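Phosphate binding protein (Planctomyces limnophilus, PDB 4JWO) probably binds phosphate as the PstS-family periplasmic-type receptor of a system that carries phosphate across the cytoplasmic membrane. Local coordinates at residues A293-R297 / P298-E302; K323-K326 / S327-E330; F191-D194 / T195-T199; F72-S75 / Q76-E80; R117-E121 / K122-E126. All coordinates share one frame; numbering follows the deposited sequence.

Contact 1: residues A293-R297 / P298-E302; sequences AKLKR and PEVAE
Arg297 and Glu299 meet at the N-terminus of helix 298-308, with Arg297 in the N-cap position and Pro298 as first helical residue, an entry into a helix of the periplasmic-binding-protein fold. The two side chains approach at a slant, their guanidinium and carboxylate planes 42° apart. Arg297 grips side-on, and both of its nitrogens go to a single oxygen: NE lies 2.8 Å and NH2 2.9 Å from Glu299 OE2. They come from the same face of the carboxylate, while OE2 itself lies close to the guanidinium plane, at its edge. Glu299 can turn back toward the cap because its CG sits between backbone N and carbonyl carbon (chi1 77°) and the chain bends again at chi2.

Val300 covers one face of the same guanidinium: its CG2 stands 3.4 Å above the plane, displaced toward the rim. The charged group thus has an acid at its edge and a methyl over the rim of one face. Asp111 adds a second carboxylate partner, forming salt bridges with Arg297 NH1 and with Lys294 NZ.

On the apolar side of the turn, Leu295 brings CD2 toward the helix, 4.0 Å from Ala301 CB, and reaches CG1 of Val300 with the same methyl. Leu295 and Ala301 both also touch Leu340 of helix 326-340, so this side faces the C-terminal helix. The backbone starts the helix here: Arg297 O accepts from Val300 N and, much more nearly straight at 170°, from Ala301 N at 3.1 Å.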
loop_
_atom_site.group_PDB
_atom_site.type_symbol
_atom_site.label_atom_id
_atom_site.label_comp_id
_atom_site.label_asym_id
_atom_site.label_seq_id
_atom_site.Cartn_x
_atom_site.Cartn_y
_atom_site.Cartn_z
ATOM N N ALA A 293 -16.455 -6.947 19.795
ATOM C CA ALA A 293 -17.783 -7.540 19.697
ATOM C C ALA A 293 -17.927 -8.446 18.473
ATOM O O ALA A 293 -18.500 -9.531 18.567
ATOM C CB ALA A 293 -18.858 -6.458 19.704
ATOM N N LYS A 294 -17.412 -8.006 17.326
ATOM C CA LYS A 294 -17.499 -8.806 16.105
ATOM C C LYS A 294 -16.693 -10.092 16.228
ATOM O O LYS A 294 -17.030 -11.103 15.619
ATOM C CB LYS A 294 -17.015 -8.015 14.888
ATOM C CG LYS A 294 -17.784 -6.740 14.588
ATOM C CD LYS A 294 -19.074 -7.009 13.847
ATOM C CE LYS A 294 -19.741 -5.703 13.437
ATOM N NZ LYS A 294 -21.001 -5.952 12.685
ATOM N N LEU A 295 -15.620 -10.041 17.011
ATOM C CA LEU A 295 -14.754 -11.200 17.210
ATOM C C LEU A 295 -15.422 -12.323 18.013
ATOM O O LEU A 295 -14.900 -13.438 18.079
ATOM C CB LEU A 295 -13.426 -10.775 17.843
ATOM C CG LEU A 295 -12.467 -10.182 16.810
ATOM C CD1 LEU A 295 -11.351 -9.391 17.468
ATOM C CD2 LEU A 295 -11.890 -11.291 15.949
ATOM N N LYS A 296 -16.576 -12.029 18.611
ATOM C CA LYS A 296 -17.376 -13.050 19.279
ATOM C C LYS A 296 -18.018 -13.972 18.251
ATOM O O LYS A 296 -18.349 -15.118 18.552
ATOM C CB LYS A 296 -18.465 -12.416 20.154
ATOM C CG LYS A 296 -17.953 -11.734 21.410
ATOM C CD LYS A 296 -19.095 -11.064 22.162
ATOM C CE LYS A 296 -18.589 -10.256 23.344
ATOM N NZ LYS A 296 -18.114 -11.119 24.458
ATOM N N ARG A 297 -18.212 -13.454 17.041
ATOM C CA ARG A 297 -18.706 -14.254 15.926
ATOM C C ARG A 297 -17.540 -15.087 15.415
ATOM O O ARG A 297 -16.538 -14.538 14.963
ATOM C CB ARG A 297 -19.253 -13.355 14.812
ATOM C CG ARG A 297 -20.516 -12.578 15.181
ATOM C CD ARG A 297 -20.801 -11.466 14.180
ATOM N NE ARG A 297 -20.532 -11.888 12.809
ATOM C CZ ARG A 297 -20.521 -11.071 11.760
ATOM N NH1 ARG A 297 -20.772 -9.779 11.921
ATOM N NH2 ARG A 297 -20.258 -11.548 10.551
ATOM N N PRO A 298 -17.656 -16.421 15.503
ATOM C CA PRO A 298 -16.514 -17.293 15.204
ATOM C C PRO A 298 -16.028 -17.210 13.757
ATOM O O PRO A 298 -14.857 -17.488 13.507
ATOM C CB PRO A 298 -17.050 -18.694 15.518
ATOM C CG PRO A 298 -18.210 -18.463 16.452
ATOM C CD PRO A 298 -18.826 -17.187 15.961
ATOM N N GLU A 299 -16.895 -16.830 12.823
ATOM C CA GLU A 299 -16.468 -16.671 11.432
ATOM C C GLU A 299 -15.583 -15.430 11.244
ATOM O O GLU A 299 -14.704 -15.400 10.376
ATOM C CB GLU A 299 -17.673 -16.643 10.477
ATOM C CG GLU A 299 -18.455 -15.332 10.434
ATOM C CD GLU A 299 -19.538 -15.253 11.490
ATOM O OE1 GLU A 299 -19.537 -16.096 12.411
ATOM O OE2 GLU A 299 -20.394 -14.348 11.400
ATOM N N VAL A 300 -15.816 -14.406 12.061
ATOM C CA VAL A 300 -14.998 -13.203 12.022
ATOM C C VAL A 300 -13.663 -13.490 12.689
ATOM O O VAL A 300 -12.607 -13.134 12.167
ATOM C CB VAL A 300 -15.692 -12.024 12.724
ATOM C CG1 VAL A 300 -14.744 -10.850 12.873
ATOM C CG2 VAL A 300 -16.941 -11.615 11.953
ATOM N N ALA A 301 -13.716 -14.156 13.838
ATOM C CA ALA A 301 -12.503 -14.553 14.541
ATOM C C ALA A 301 -11.648 -15.474 13.680
ATOM O O ALA A 301 -10.436 -15.296 13.580
ATOM C CB ALA A 301 -12.847 -15.222 15.852
ATOM N N GLU A 302 -12.287 -16.454 13.050
ATOM C CA GLU A 302 -11.583 -17.369 12.159
ATOM C C GLU A 302 -10.949 -16.653 10.968
ATOM O O GLU A 302 -9.889 -17.053 10.484
ATOM C CB GLU A 302 -12.519 -18.475 11.669
ATOM C CG GLU A 302 -11.795 -19.675 11.113
ATOM C CD GLU A 302 -10.751 -20.210 12.074
ATOM O OE1 GLU A 302 -11.022 -20.247 13.294
ATOM O OE2 GLU A 302 -9.655 -20.585 11.612
#

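Contact 2: residues K323-K326 / S327-E330; sequences KVPK and SVKE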
loop_
_atom_site.group_PDB
_atom_site.type_symbol
_atom_site.label_atom_id
_atom_site.label_comp_id
_atom_site.label_asym_id
_atom_site.label_seq_id
_atom_site.Cartn_x
_atom_site.Cartn_y
_atom_site.Cartn_z
ATOM N N LYS A 323 5.662 -9.445 3.698
ATOM C CA LYS A 323 5.039 -9.997 4.898
ATOM C C LYS A 323 5.616 -9.292 6.119
ATOM O O LYS A 323 6.745 -8.789 6.079
ATOM C CB LYS A 323 5.212 -11.520 4.982
ATOM C CG LYS A 323 6.626 -11.982 5.231
ATOM C CD LYS A 323 6.679 -13.491 5.392
ATOM C CE LYS A 323 8.104 -13.963 5.647
ATOM N NZ LYS A 323 8.129 -15.427 5.934
ATOM N N VAL A 324 4.834 -9.227 7.194
ATOM C CA VAL A 324 5.282 -8.520 8.394
ATOM C C VAL A 324 6.443 -9.250 9.083
ATOM O O VAL A 324 6.558 -10.480 9.004
ATOM C CB VAL A 324 4.129 -8.334 9.412
ATOM C CG1 VAL A 324 3.022 -7.453 8.821
ATOM C CG2 VAL A 324 3.582 -9.681 9.851
ATOM N N PRO A 325 7.314 -8.487 9.763
ATOM C CA PRO A 325 8.375 -9.061 10.596
ATOM C C PRO A 325 7.810 -10.028 11.636
ATOM O O PRO A 325 6.642 -9.901 12.003
ATOM C CB PRO A 325 8.967 -7.833 11.292
ATOM C CG PRO A 325 8.719 -6.710 10.327
ATOM C CD PRO A 325 7.388 -7.015 9.702
ATOM N N LYS A 326 8.618 -10.980 12.089
ATOM C CA LYS A 326 8.152 -11.954 13.068
ATOM C C LYS A 326 7.650 -11.269 14.335
ATOM O O LYS A 326 6.676 -11.718 14.934
ATOM C CB LYS A 326 9.255 -12.962 13.427
ATOM C CG LYS A 326 9.652 -13.924 12.311
ATOM C CD LYS A 326 8.509 -14.855 11.929
ATOM C CE LYS A 326 8.861 -15.693 10.703
ATOM N NZ LYS A 326 7.817 -16.722 10.417
ATOM N N SER A 327 8.312 -10.191 14.754
ATOM C CA SER A 327 7.890 -9.517 15.982
ATOM C C SER A 327 6.493 -8.944 15.818
ATOM O O SER A 327 5.700 -8.939 16.759
ATOM C CB SER A 327 8.889 -8.439 16.420
ATOM O OG SER A 327 8.883 -7.347 15.516
ATOM N N VAL A 328 6.181 -8.483 14.610
ATOM C CA VAL A 328 4.847 -7.970 14.319
ATOM C C VAL A 328 3.820 -9.105 14.367
ATOM O O VAL A 328 2.775 -8.975 14.998
ATOM C CB VAL A 328 4.790 -7.250 12.954
ATOM C CG1 VAL A 328 3.363 -6.806 12.659
ATOM C CG2 VAL A 328 5.737 -6.058 12.940
ATOM N N LYS A 329 4.135 -10.219 13.709
ATOM C CA LYS A 329 3.262 -11.393 13.688
ATOM C C LYS A 329 2.952 -11.876 15.095
ATOM O O LYS A 329 1.793 -12.150 15.426
ATOM C CB LYS A 329 3.909 -12.525 12.891
ATOM C CG LYS A 329 3.121 -13.827 12.871
ATOM C CD LYS A 329 3.817 -14.854 11.973
ATOM C CE LYS A 329 3.034 -16.159 11.894
ATOM N NZ LYS A 329 3.704 -17.151 11.009
ATOM N N GLU A 330 3.984 -11.968 15.928
ATOM C CA GLU A 330 3.822 -12.433 17.303
ATOM C C GLU A 330 2.855 -11.526 18.049
ATOM O O GLU A 330 1.942 -11.984 18.731
ATOM C CB GLU A 330 5.171 -12.470 18.035
ATOM C CG GLU A 330 5.056 -12.816 19.521
ATOM C CD GLU A 330 6.398 -12.846 20.252
ATOM O OE1 GLU A 330 7.410 -13.273 19.653
ATOM O OE2 GLU A 330 6.437 -12.446 21.436
#
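Val324 and Val328 pack across the start of helix 326-340, a helix N-terminus with Pro325 at the N-cap position. This is the tight side. The two valines cross at about a right angle, with Val328 CG1 3.7 Å from Val324 CB. The other methyl of Val328, CG2, lies alongside the proline ring, 3.8 Å from Pro325 CD. Val328 serves both neighbours because CG1 is anti to its backbone N (chi1 177°), leaving CG2 on the side of Pro325. Gln138 of strand 134-148 touches both valines, and Ile141 of that strand meets Pro325, so this apolar patch joins the helix start to the long strand. With only a CB at Val328, as in an alanine, Val324 would probably lose the cover of CG1 and the Pro325 ring that of CG2.

The other side is looser and charged. Lys326 and Lys329 run side by side in the same direction, and their NZ atoms end 4.2 Å apart, a pairing of like charges that is probably eased by Glu310: it makes a salt bridge with Lys329 and a long, weak ion pair with Lys326. Between the two sides runs the backbone. Lys326 O takes the N-H of Glu330, while Pro325 O accepts a weak bond from Val328 N and a straighter one, at 166°, from Lys329 N, 3.0 Å away.

Contact 3: residues F191-D194 / T195-T199; sequences FGAD and TASGT
Ser197 closes on Asp194 in a type II beta turn, and both hydrogen bonds of the contact go to one atom. Asp194 O accepts from Ser197 OG at 2.8 Å, the donor lying in the carbonyl plane, and from Ser197 N at 3.3 Å, which comes from above that plane. The hydroxyl reaches back because OG sits between the backbone N and the carbonyl carbon of its own residue (chi1 68°). Ser197 is also the N-cap of the following helix: its OG pairs with Phe200 N, so a single side-chain oxygen ties the turn to the first helical turn.

Van der Waals contact is the second kind. Ala193 points its CB at the helix start, 3.4 Å from Ser197 OG and 3.9 Å from Thr199 CB; CG2 of Thr199 touches the same methyl.

The Asp194 carboxylate, whose chain leads away from the helix start, lies about 3 Å (nearest atoms) from a bound sulfate ion, probably brought in by the crystallisation liquor.

The turn links strand 189-192 to helix 198-208, the first connection of a beta-alpha-beta unit that ends in strand 219-220. Tyr240 of strand 237-242 touches both Ala193 and Thr199, and Tyr218 OH bonds to Ala193 O.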
loop_
_atom_site.group_PDB
_atom_site.type_symbol
_atom_site.label_atom_id
_atom_site.label_comp_id
_atom_site.label_asym_id
_atom_site.label_seq_id
_atom_site.Cartn_x
_atom_site.Cartn_y
_atom_site.Cartn_z
ATOM N N PHE A 191 6.389 6.676 -16.608
ATOM C CA PHE A 191 5.703 5.388 -16.566
ATOM C C PHE A 191 5.095 5.203 -15.195
ATOM O O PHE A 191 5.706 5.531 -14.192
ATOM C CB PHE A 191 6.699 4.248 -16.832
ATOM C CG PHE A 191 7.277 4.269 -18.214
ATOM C CD1 PHE A 191 8.440 4.986 -18.486
ATOM C CD2 PHE A 191 6.661 3.580 -19.243
ATOM C CE1 PHE A 191 8.968 5.017 -19.776
ATOM C CE2 PHE A 191 7.180 3.607 -20.525
ATOM C CZ PHE A 191 8.342 4.324 -20.789
ATOM N N GLY A 192 3.880 4.671 -15.140
ATOM C CA GLY A 192 3.230 4.470 -13.860
ATOM C C GLY A 192 1.985 3.622 -13.911
ATOM O O GLY A 192 1.613 3.084 -14.960
ATOM N N ALA A 193 1.327 3.535 -12.758
ATOM C CA ALA A 193 0.170 2.681 -12.567
ATOM C C ALA A 193 -1.070 3.233 -13.239
ATOM O O ALA A 193 -1.179 4.432 -13.490
ATOM C CB ALA A 193 -0.090 2.497 -11.076
ATOM N N ASP A 194 -2.004 2.342 -13.527
ATOM C CA ASP A 194 -3.316 2.742 -14.018
ATOM C C ASP A 194 -4.084 3.501 -12.933
ATOM O O ASP A 194 -3.940 3.228 -11.738
ATOM C CB ASP A 194 -4.129 1.508 -14.435
ATOM C CG ASP A 194 -3.771 1.001 -15.809
ATOM O OD1 ASP A 194 -2.828 1.537 -16.423
ATOM O OD2 ASP A 194 -4.446 0.054 -16.277
ATOM N N THR A 195 -4.905 4.453 -13.369
ATOM C CA THR A 195 -5.732 5.240 -12.455
ATOM C C THR A 195 -6.541 4.372 -11.489
ATOM O O THR A 195 -7.154 3.373 -11.887
ATOM C CB THR A 195 -6.716 6.111 -13.231
ATOM O OG1 THR A 195 -6.035 6.798 -14.282
ATOM C CG2 THR A 195 -7.382 7.131 -12.306
ATOM N N ALA A 196 -6.533 4.767 -10.218
ATOM C CA ALA A 196 -7.428 4.206 -9.212
ATOM C C ALA A 196 -7.079 2.773 -8.811
ATOM O O ALA A 196 -7.835 2.154 -8.040
ATOM C CB ALA A 196 -8.908 4.320 -9.644
ATOM N N SER A 197 -5.946 2.263 -9.325
ATOM C CA SER A 197 -5.324 1.039 -8.822
ATOM C C SER A 197 -4.739 1.360 -7.448
ATOM O O SER A 197 -4.602 2.525 -7.100
ATOM C CB SER A 197 -4.197 0.576 -9.745
ATOM O OG SER A 197 -3.090 1.482 -9.725
ATOM N N GLY A 198 -4.427 0.336 -6.659
ATOM C CA GLY A 198 -3.821 0.543 -5.353
ATOM C C GLY A 198 -2.487 1.263 -5.422
ATOM O O GLY A 198 -2.198 2.154 -4.613
ATOM N N THR A 199 -1.648 0.865 -6.375
ATOM C CA THR A 199 -0.353 1.493 -6.548
ATOM C C THR A 199 -0.499 2.987 -6.866
ATOM O O THR A 199 0.194 3.828 -6.276
ATOM C CB THR A 199 0.429 0.772 -7.648
ATOM O OG1 THR A 199 0.581 -0.607 -7.277
ATOM C CG2 THR A 199 1.792 1.389 -7.826
#

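Contact 4: residues F72-S75 / Q76-E80; sequences FPIS and QAVAE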
loop_
_atom_site.group_PDB
_atom_site.type_symbol
_atom_site.label_atom_id
_atom_site.label_comp_id
_atom_site.label_asym_id
_atom_site.label_seq_id
_atom_site.Cartn_x
_atom_site.Cartn_y
_atom_site.Cartn_z
ATOM N N PHE A 72 -7.473 -3.978 -0.275
ATOM C CA PHE A 72 -8.391 -4.764 -1.119
ATOM C C PHE A 72 -7.797 -6.067 -1.694
ATOM O O PHE A 72 -8.433 -7.115 -1.588
ATOM C CB PHE A 72 -8.969 -3.890 -2.254
ATOM C CG PHE A 72 -10.090 -4.537 -3.040
ATOM C CD1 PHE A 72 -11.386 -4.523 -2.561
ATOM C CD2 PHE A 72 -9.854 -5.098 -4.282
ATOM C CE1 PHE A 72 -12.429 -5.091 -3.295
ATOM C CE2 PHE A 72 -10.890 -5.668 -5.021
ATOM C CZ PHE A 72 -12.178 -5.667 -4.519
ATOM N N PRO A 73 -6.579 -6.020 -2.282
ATOM C CA PRO A 73 -6.073 -7.273 -2.866
ATOM C C PRO A 73 -5.814 -8.351 -1.820
ATOM O O PRO A 73 -5.982 -9.537 -2.111
ATOM C CB PRO A 73 -4.756 -6.856 -3.540
ATOM C CG PRO A 73 -4.862 -5.381 -3.719
ATOM C CD PRO A 73 -5.684 -4.886 -2.564
ATOM N N ILE A 74 -5.404 -7.946 -0.622
ATOM C CA ILE A 74 -5.238 -8.890 0.474
ATOM C C ILE A 74 -6.592 -9.444 0.892
ATOM O O ILE A 74 -6.783 -10.653 0.954
ATOM C CB ILE A 74 -4.571 -8.228 1.693
ATOM C CG1 ILE A 74 -3.173 -7.729 1.325
ATOM C CG2 ILE A 74 -4.511 -9.201 2.869
ATOM C CD1 ILE A 74 -2.512 -6.947 2.447
ATOM N N SER A 75 -7.537 -8.552 1.173
ATOM C CA SER A 75 -8.874 -8.966 1.586
ATOM C C SER A 75 -9.544 -9.881 0.559
ATOM O O SER A 75 -10.187 -10.861 0.928
ATOM C CB SER A 75 -9.765 -7.748 1.857
ATOM O OG SER A 75 -9.260 -6.996 2.942
ATOM N N GLN A 76 -9.387 -9.570 -0.726
ATOM C CA GLN A 76 -10.005 -10.386 -1.769
ATOM C C GLN A 76 -9.344 -11.755 -1.875
ATOM O O GLN A 76 -10.024 -12.768 -2.051
ATOM C CB GLN A 76 -9.961 -9.675 -3.125
ATOM C CG GLN A 76 -10.671 -10.430 -4.230
ATOM C CD GLN A 76 -12.127 -10.713 -3.900
ATOM O OE1 GLN A 76 -12.978 -9.826 -3.989
ATOM N NE2 GLN A 76 -12.419 -11.954 -3.510
ATOM N N ALA A 77 -8.018 -11.781 -1.767
ATOM C CA ALA A 77 -7.269 -13.028 -1.890
ATOM C C ALA A 77 -7.494 -13.934 -0.691
ATOM O O ALA A 77 -7.679 -15.147 -0.836
ATOM C CB ALA A 77 -5.787 -12.743 -2.062
ATOM N N VAL A 78 -7.463 -13.347 0.500
ATOM C CA VAL A 78 -7.737 -14.103 1.706
ATOM C C VAL A 78 -9.183 -14.585 1.666
ATOM O O VAL A 78 -9.464 -15.717 2.040
ATOM C CB VAL A 78 -7.419 -13.292 2.991
ATOM C CG1 VAL A 78 -7.820 -14.068 4.224
ATOM C CG2 VAL A 78 -5.934 -12.968 3.048
ATOM N N ALA A 79 -10.089 -13.752 1.161
ATOM C CA ALA A 79 -11.494 -14.152 1.025
ATOM C C ALA A 79 -11.683 -15.365 0.114
ATOM O O ALA A 79 -12.368 -16.319 0.482
ATOM C CB ALA A 79 -12.347 -12.994 0.535
ATOM N N GLU A 80 -11.078 -15.320 -1.072
ATOM C CA GLU A 80 -11.206 -16.402 -2.049
ATOM C C GLU A 80 -10.698 -17.722 -1.471
ATOM O O GLU A 80 -11.308 -18.776 -1.656
ATOM C CB GLU A 80 -10.450 -16.058 -3.341
ATOM C CG GLU A 80 -10.359 -17.217 -4.323
ATOM C CD GLU A 80 -10.391 -16.773 -5.775
ATOM O OE1 GLU A 80 -10.683 -17.621 -6.648
ATOM O OE2 GLU A 80 -10.127 -15.582 -6.045
#
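The Phe72 ring is met by Gln76 one helical turn on: the amide oxygen OE1 stands 4.3 Å from Phe72 CZ, approaching obliquely, neither over a face nor squarely at an edge. It is a loose touch between two flat groups at the start of helix 72-85. Phe72 swings its ring along the helix with CG anti to the backbone N (chi1 -171°), and Gln76 takes the same first torsion before bending at chi2. Val93 of strand 89-93 touches both side chains, and Met95 also touches the Phe72 side chain.

The remaining contacts step along the helix in the i to i+4 pattern. Ile74 and Val78 lie side by side and point the same way, CG2 to CG2 at 4.0 Å. Val78 CG2 also comes within 3.2 Å of Ile74 O, tucking the methyl against the peptide of the turn before. This pair faces helix 298-308, where Leu307 touches both and Phe303 and Phe306 meet Val78. Alanine methyls sit close to carbonyl oxygens elsewhere: Ala77 CB is 3.2 Å from Pro73 O.

Four successive i to i+4 backbone bonds carry the turn: Gln76 N to Phe72 O and Val78 N to Ile74 O, both 2.8 Å, together with Ala77 N to Pro73 O and Ala79 N to Ser75 O.

Chemically, then, polarity across this contact is met mainly within the backbone, while the side chains mostly offer hydrocarbon. That suits a helix of a beta-alpha-beta unit whose inner side is packed against strands and another helix.

Contact 5: residues R117-E121 / K122-E126; sequences RPITE and KEAAE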
loop_
_atom_site.group_PDB
_atom_site.type_symbol
_atom_site.label_atom_id
_atom_site.label_comp_id
_atom_site.label_asym_id
_atom_site.label_seq_id
_atom_site.Cartn_x
_atom_site.Cartn_y
_atom_site.Cartn_z
ATOM N N ARG A 117 -3.458 3.416 6.564
ATOM C CA ARG A 117 -2.849 4.219 7.614
ATOM C C ARG A 117 -3.558 3.847 8.894
ATOM O O ARG A 117 -4.675 3.333 8.845
ATOM C CB ARG A 117 -3.064 5.707 7.339
ATOM C CG ARG A 117 -4.519 6.065 7.102
ATOM C CD ARG A 117 -4.846 7.484 7.514
ATOM N NE ARG A 117 -6.220 7.834 7.150
ATOM C CZ ARG A 117 -7.291 7.484 7.854
ATOM N NH1 ARG A 117 -7.145 6.779 8.967
ATOM N NH2 ARG A 117 -8.507 7.839 7.444
ATOM N N PRO A 118 -2.933 4.112 10.044
ATOM C CA PRO A 118 -3.638 3.849 11.300
ATOM C C PRO A 118 -4.892 4.713 11.420
ATOM O O PRO A 118 -4.958 5.805 10.847
ATOM C CB PRO A 118 -2.620 4.265 12.360
ATOM C CG PRO A 118 -1.297 4.165 11.684
ATOM C CD PRO A 118 -1.557 4.587 10.273
ATOM N N ILE A 119 -5.879 4.212 12.156
ATOM C CA ILE A 119 -7.046 4.993 12.538
ATOM C C ILE A 119 -6.620 6.341 13.127
ATOM O O ILE A 119 -5.651 6.411 13.884
ATOM C CB ILE A 119 -7.910 4.189 13.539
ATOM C CG1 ILE A 119 -9.266 4.853 13.772
ATOM C CG2 ILE A 119 -7.169 3.942 14.866
ATOM C CD1 ILE A 119 -10.147 4.042 14.686
ATOM N N THR A 120 -7.321 7.412 12.760
ATOM C CA THR A 120 -6.981 8.741 13.275
ATOM C C THR A 120 -7.525 8.947 14.682
ATOM O O THR A 120 -8.394 8.205 15.135
ATOM C CB THR A 120 -7.517 9.878 12.377
ATOM O OG1 THR A 120 -8.946 9.913 12.457
ATOM C CG2 THR A 120 -7.081 9.685 10.933
ATOM N N GLU A 121 -7.002 9.961 15.369
ATOM C CA GLU A 121 -7.518 10.334 16.677
ATOM C C GLU A 121 -8.999 10.649 16.584
ATOM O O GLU A 121 -9.768 10.262 17.457
ATOM C CB GLU A 121 -6.776 11.546 17.235
ATOM C CG GLU A 121 -5.420 11.233 17.835
ATOM C CD GLU A 121 -4.903 12.371 18.692
ATOM O OE1 GLU A 121 -3.676 12.429 18.925
ATOM O OE2 GLU A 121 -5.726 13.204 19.136
ATOM N N LYS A 122 -9.401 11.348 15.524
ATOM C CA LYS A 122 -10.807 11.716 15.365
ATOM C C LYS A 122 -11.662 10.484 15.101
ATOM O O LYS A 122 -12.731 10.332 15.686
ATOM C CB LYS A 122 -11.017 12.759 14.258
ATOM C CG LYS A 122 -12.469 13.220 14.133
ATOM C CD LYS A 122 -12.669 14.281 13.054
ATOM C CE LYS A 122 -14.139 14.691 12.965
ATOM N NZ LYS A 122 -14.406 15.699 11.899
ATOM N N GLU A 123 -11.188 9.602 14.223
ATOM C CA GLU A 123 -11.905 8.361 13.953
ATOM C C GLU A 123 -11.967 7.486 15.197
ATOM O O GLU A 123 -12.992 6.877 15.489
ATOM C CB GLU A 123 -11.267 7.600 12.785
ATOM C CG GLU A 123 -11.512 8.232 11.432
ATOM C CD GLU A 123 -10.524 7.768 10.377
ATOM O OE1 GLU A 123 -9.459 7.219 10.745
ATOM O OE2 GLU A 123 -10.817 7.956 9.173
ATOM N N ALA A 124 -10.869 7.433 15.940
ATOM C CA ALA A 124 -10.841 6.667 17.180
ATOM C C ALA A 124 -11.839 7.215 18.199
ATOM O O ALA A 124 -12.531 6.454 18.868
ATOM C CB ALA A 124 -9.443 6.655 17.763
ATOM N N ALA A 125 -11.910 8.538 18.308
ATOM C CA ALA A 125 -12.845 9.168 19.235
ATOM C C ALA A 125 -14.290 8.912 18.811
ATOM O O ALA A 125 -15.154 8.696 19.658
ATOM C CB ALA A 125 -12.576 10.662 19.349
ATOM N N GLU A 126 -14.550 8.935 17.506
ATOM C CA GLU A 126 -15.894 8.648 16.997
ATOM C C GLU A 126 -16.269 7.209 17.317
ATOM O O GLU A 126 -17.418 6.909 17.632
ATOM C CB GLU A 126 -16.001 8.906 15.484
ATOM C CG GLU A 126 -15.961 10.376 15.089
ATOM C CD GLU A 126 -16.438 10.630 13.665
ATOM O OE1 GLU A 126 -17.308 9.878 13.172
ATOM O OE2 GLU A 126 -15.947 11.594 13.038
#
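Glu123 CG stands anti to its carbonyl carbon (chi1 -73°) and the chain runs extended, carrying the carboxylate back past the helix start to Arg117. Thr120 puts OG1 between its backbone N and carbonyl carbon (chi1 69°), facing the helix. The result is a capping box at the N-terminus of helix 121-129: Glu123 N gives to Thr120 OG1 at 2.9 Å, and Thr120 N returns a nearly straight bond to Glu123 OE1, also 2.9 Å.

Arg117 comes from the opposite direction and grips the carboxylate end-on. NH1 is 3.0 Å from Glu123 OE1, on that oxygen's syn lone pair, and NH2 is 2.9 Å from OE2; the two planes are 37° apart. Thr120 CG2 lies over the rim of one guanidinium face, and NH1 also bonds to Pro118 O. Ile119 slides past, Ile119 CG1 3.5 Å from Glu123 CB, while Phe102 of helix 98-106 touches Arg117, Ile119 and Glu123.

A glutamine at Glu123 would probably leave the Arg117 charge without its mate and put an NH2 group opposite an N-H donor.

One carboxylate therefore serves both cap and ion pair: OE1 accepts from Arg117 NH1 and Thr120 N, and the guanidinium and amide probably help stabilise its negative charge.

All five contacts lie at or near helix starts, yet their settings differ. Contact 4, within helix 72-85, and contact 1 are partly buried; contacts 2, 3 and 5 are surface contacts. Contacts 1 and 4 share helix 298-308: contact 1 forms its start, and contact 4 packs against it further along; the nearest atoms of the two contacts are about 7 Å apart. Helix 326-340 similarly begins in contact 2 and later covers the leucine of contact 1. Contacts 1 and 5 pair arginine with glutamate, side-on in one and end-on in the other. Contact 3 caps with a serine, contact 2 has no side-chain cap, and contact 4 relies on backbone bonds and hydrocarbon. Contact 3 lies across the chain's centre from contacts 1 and 2.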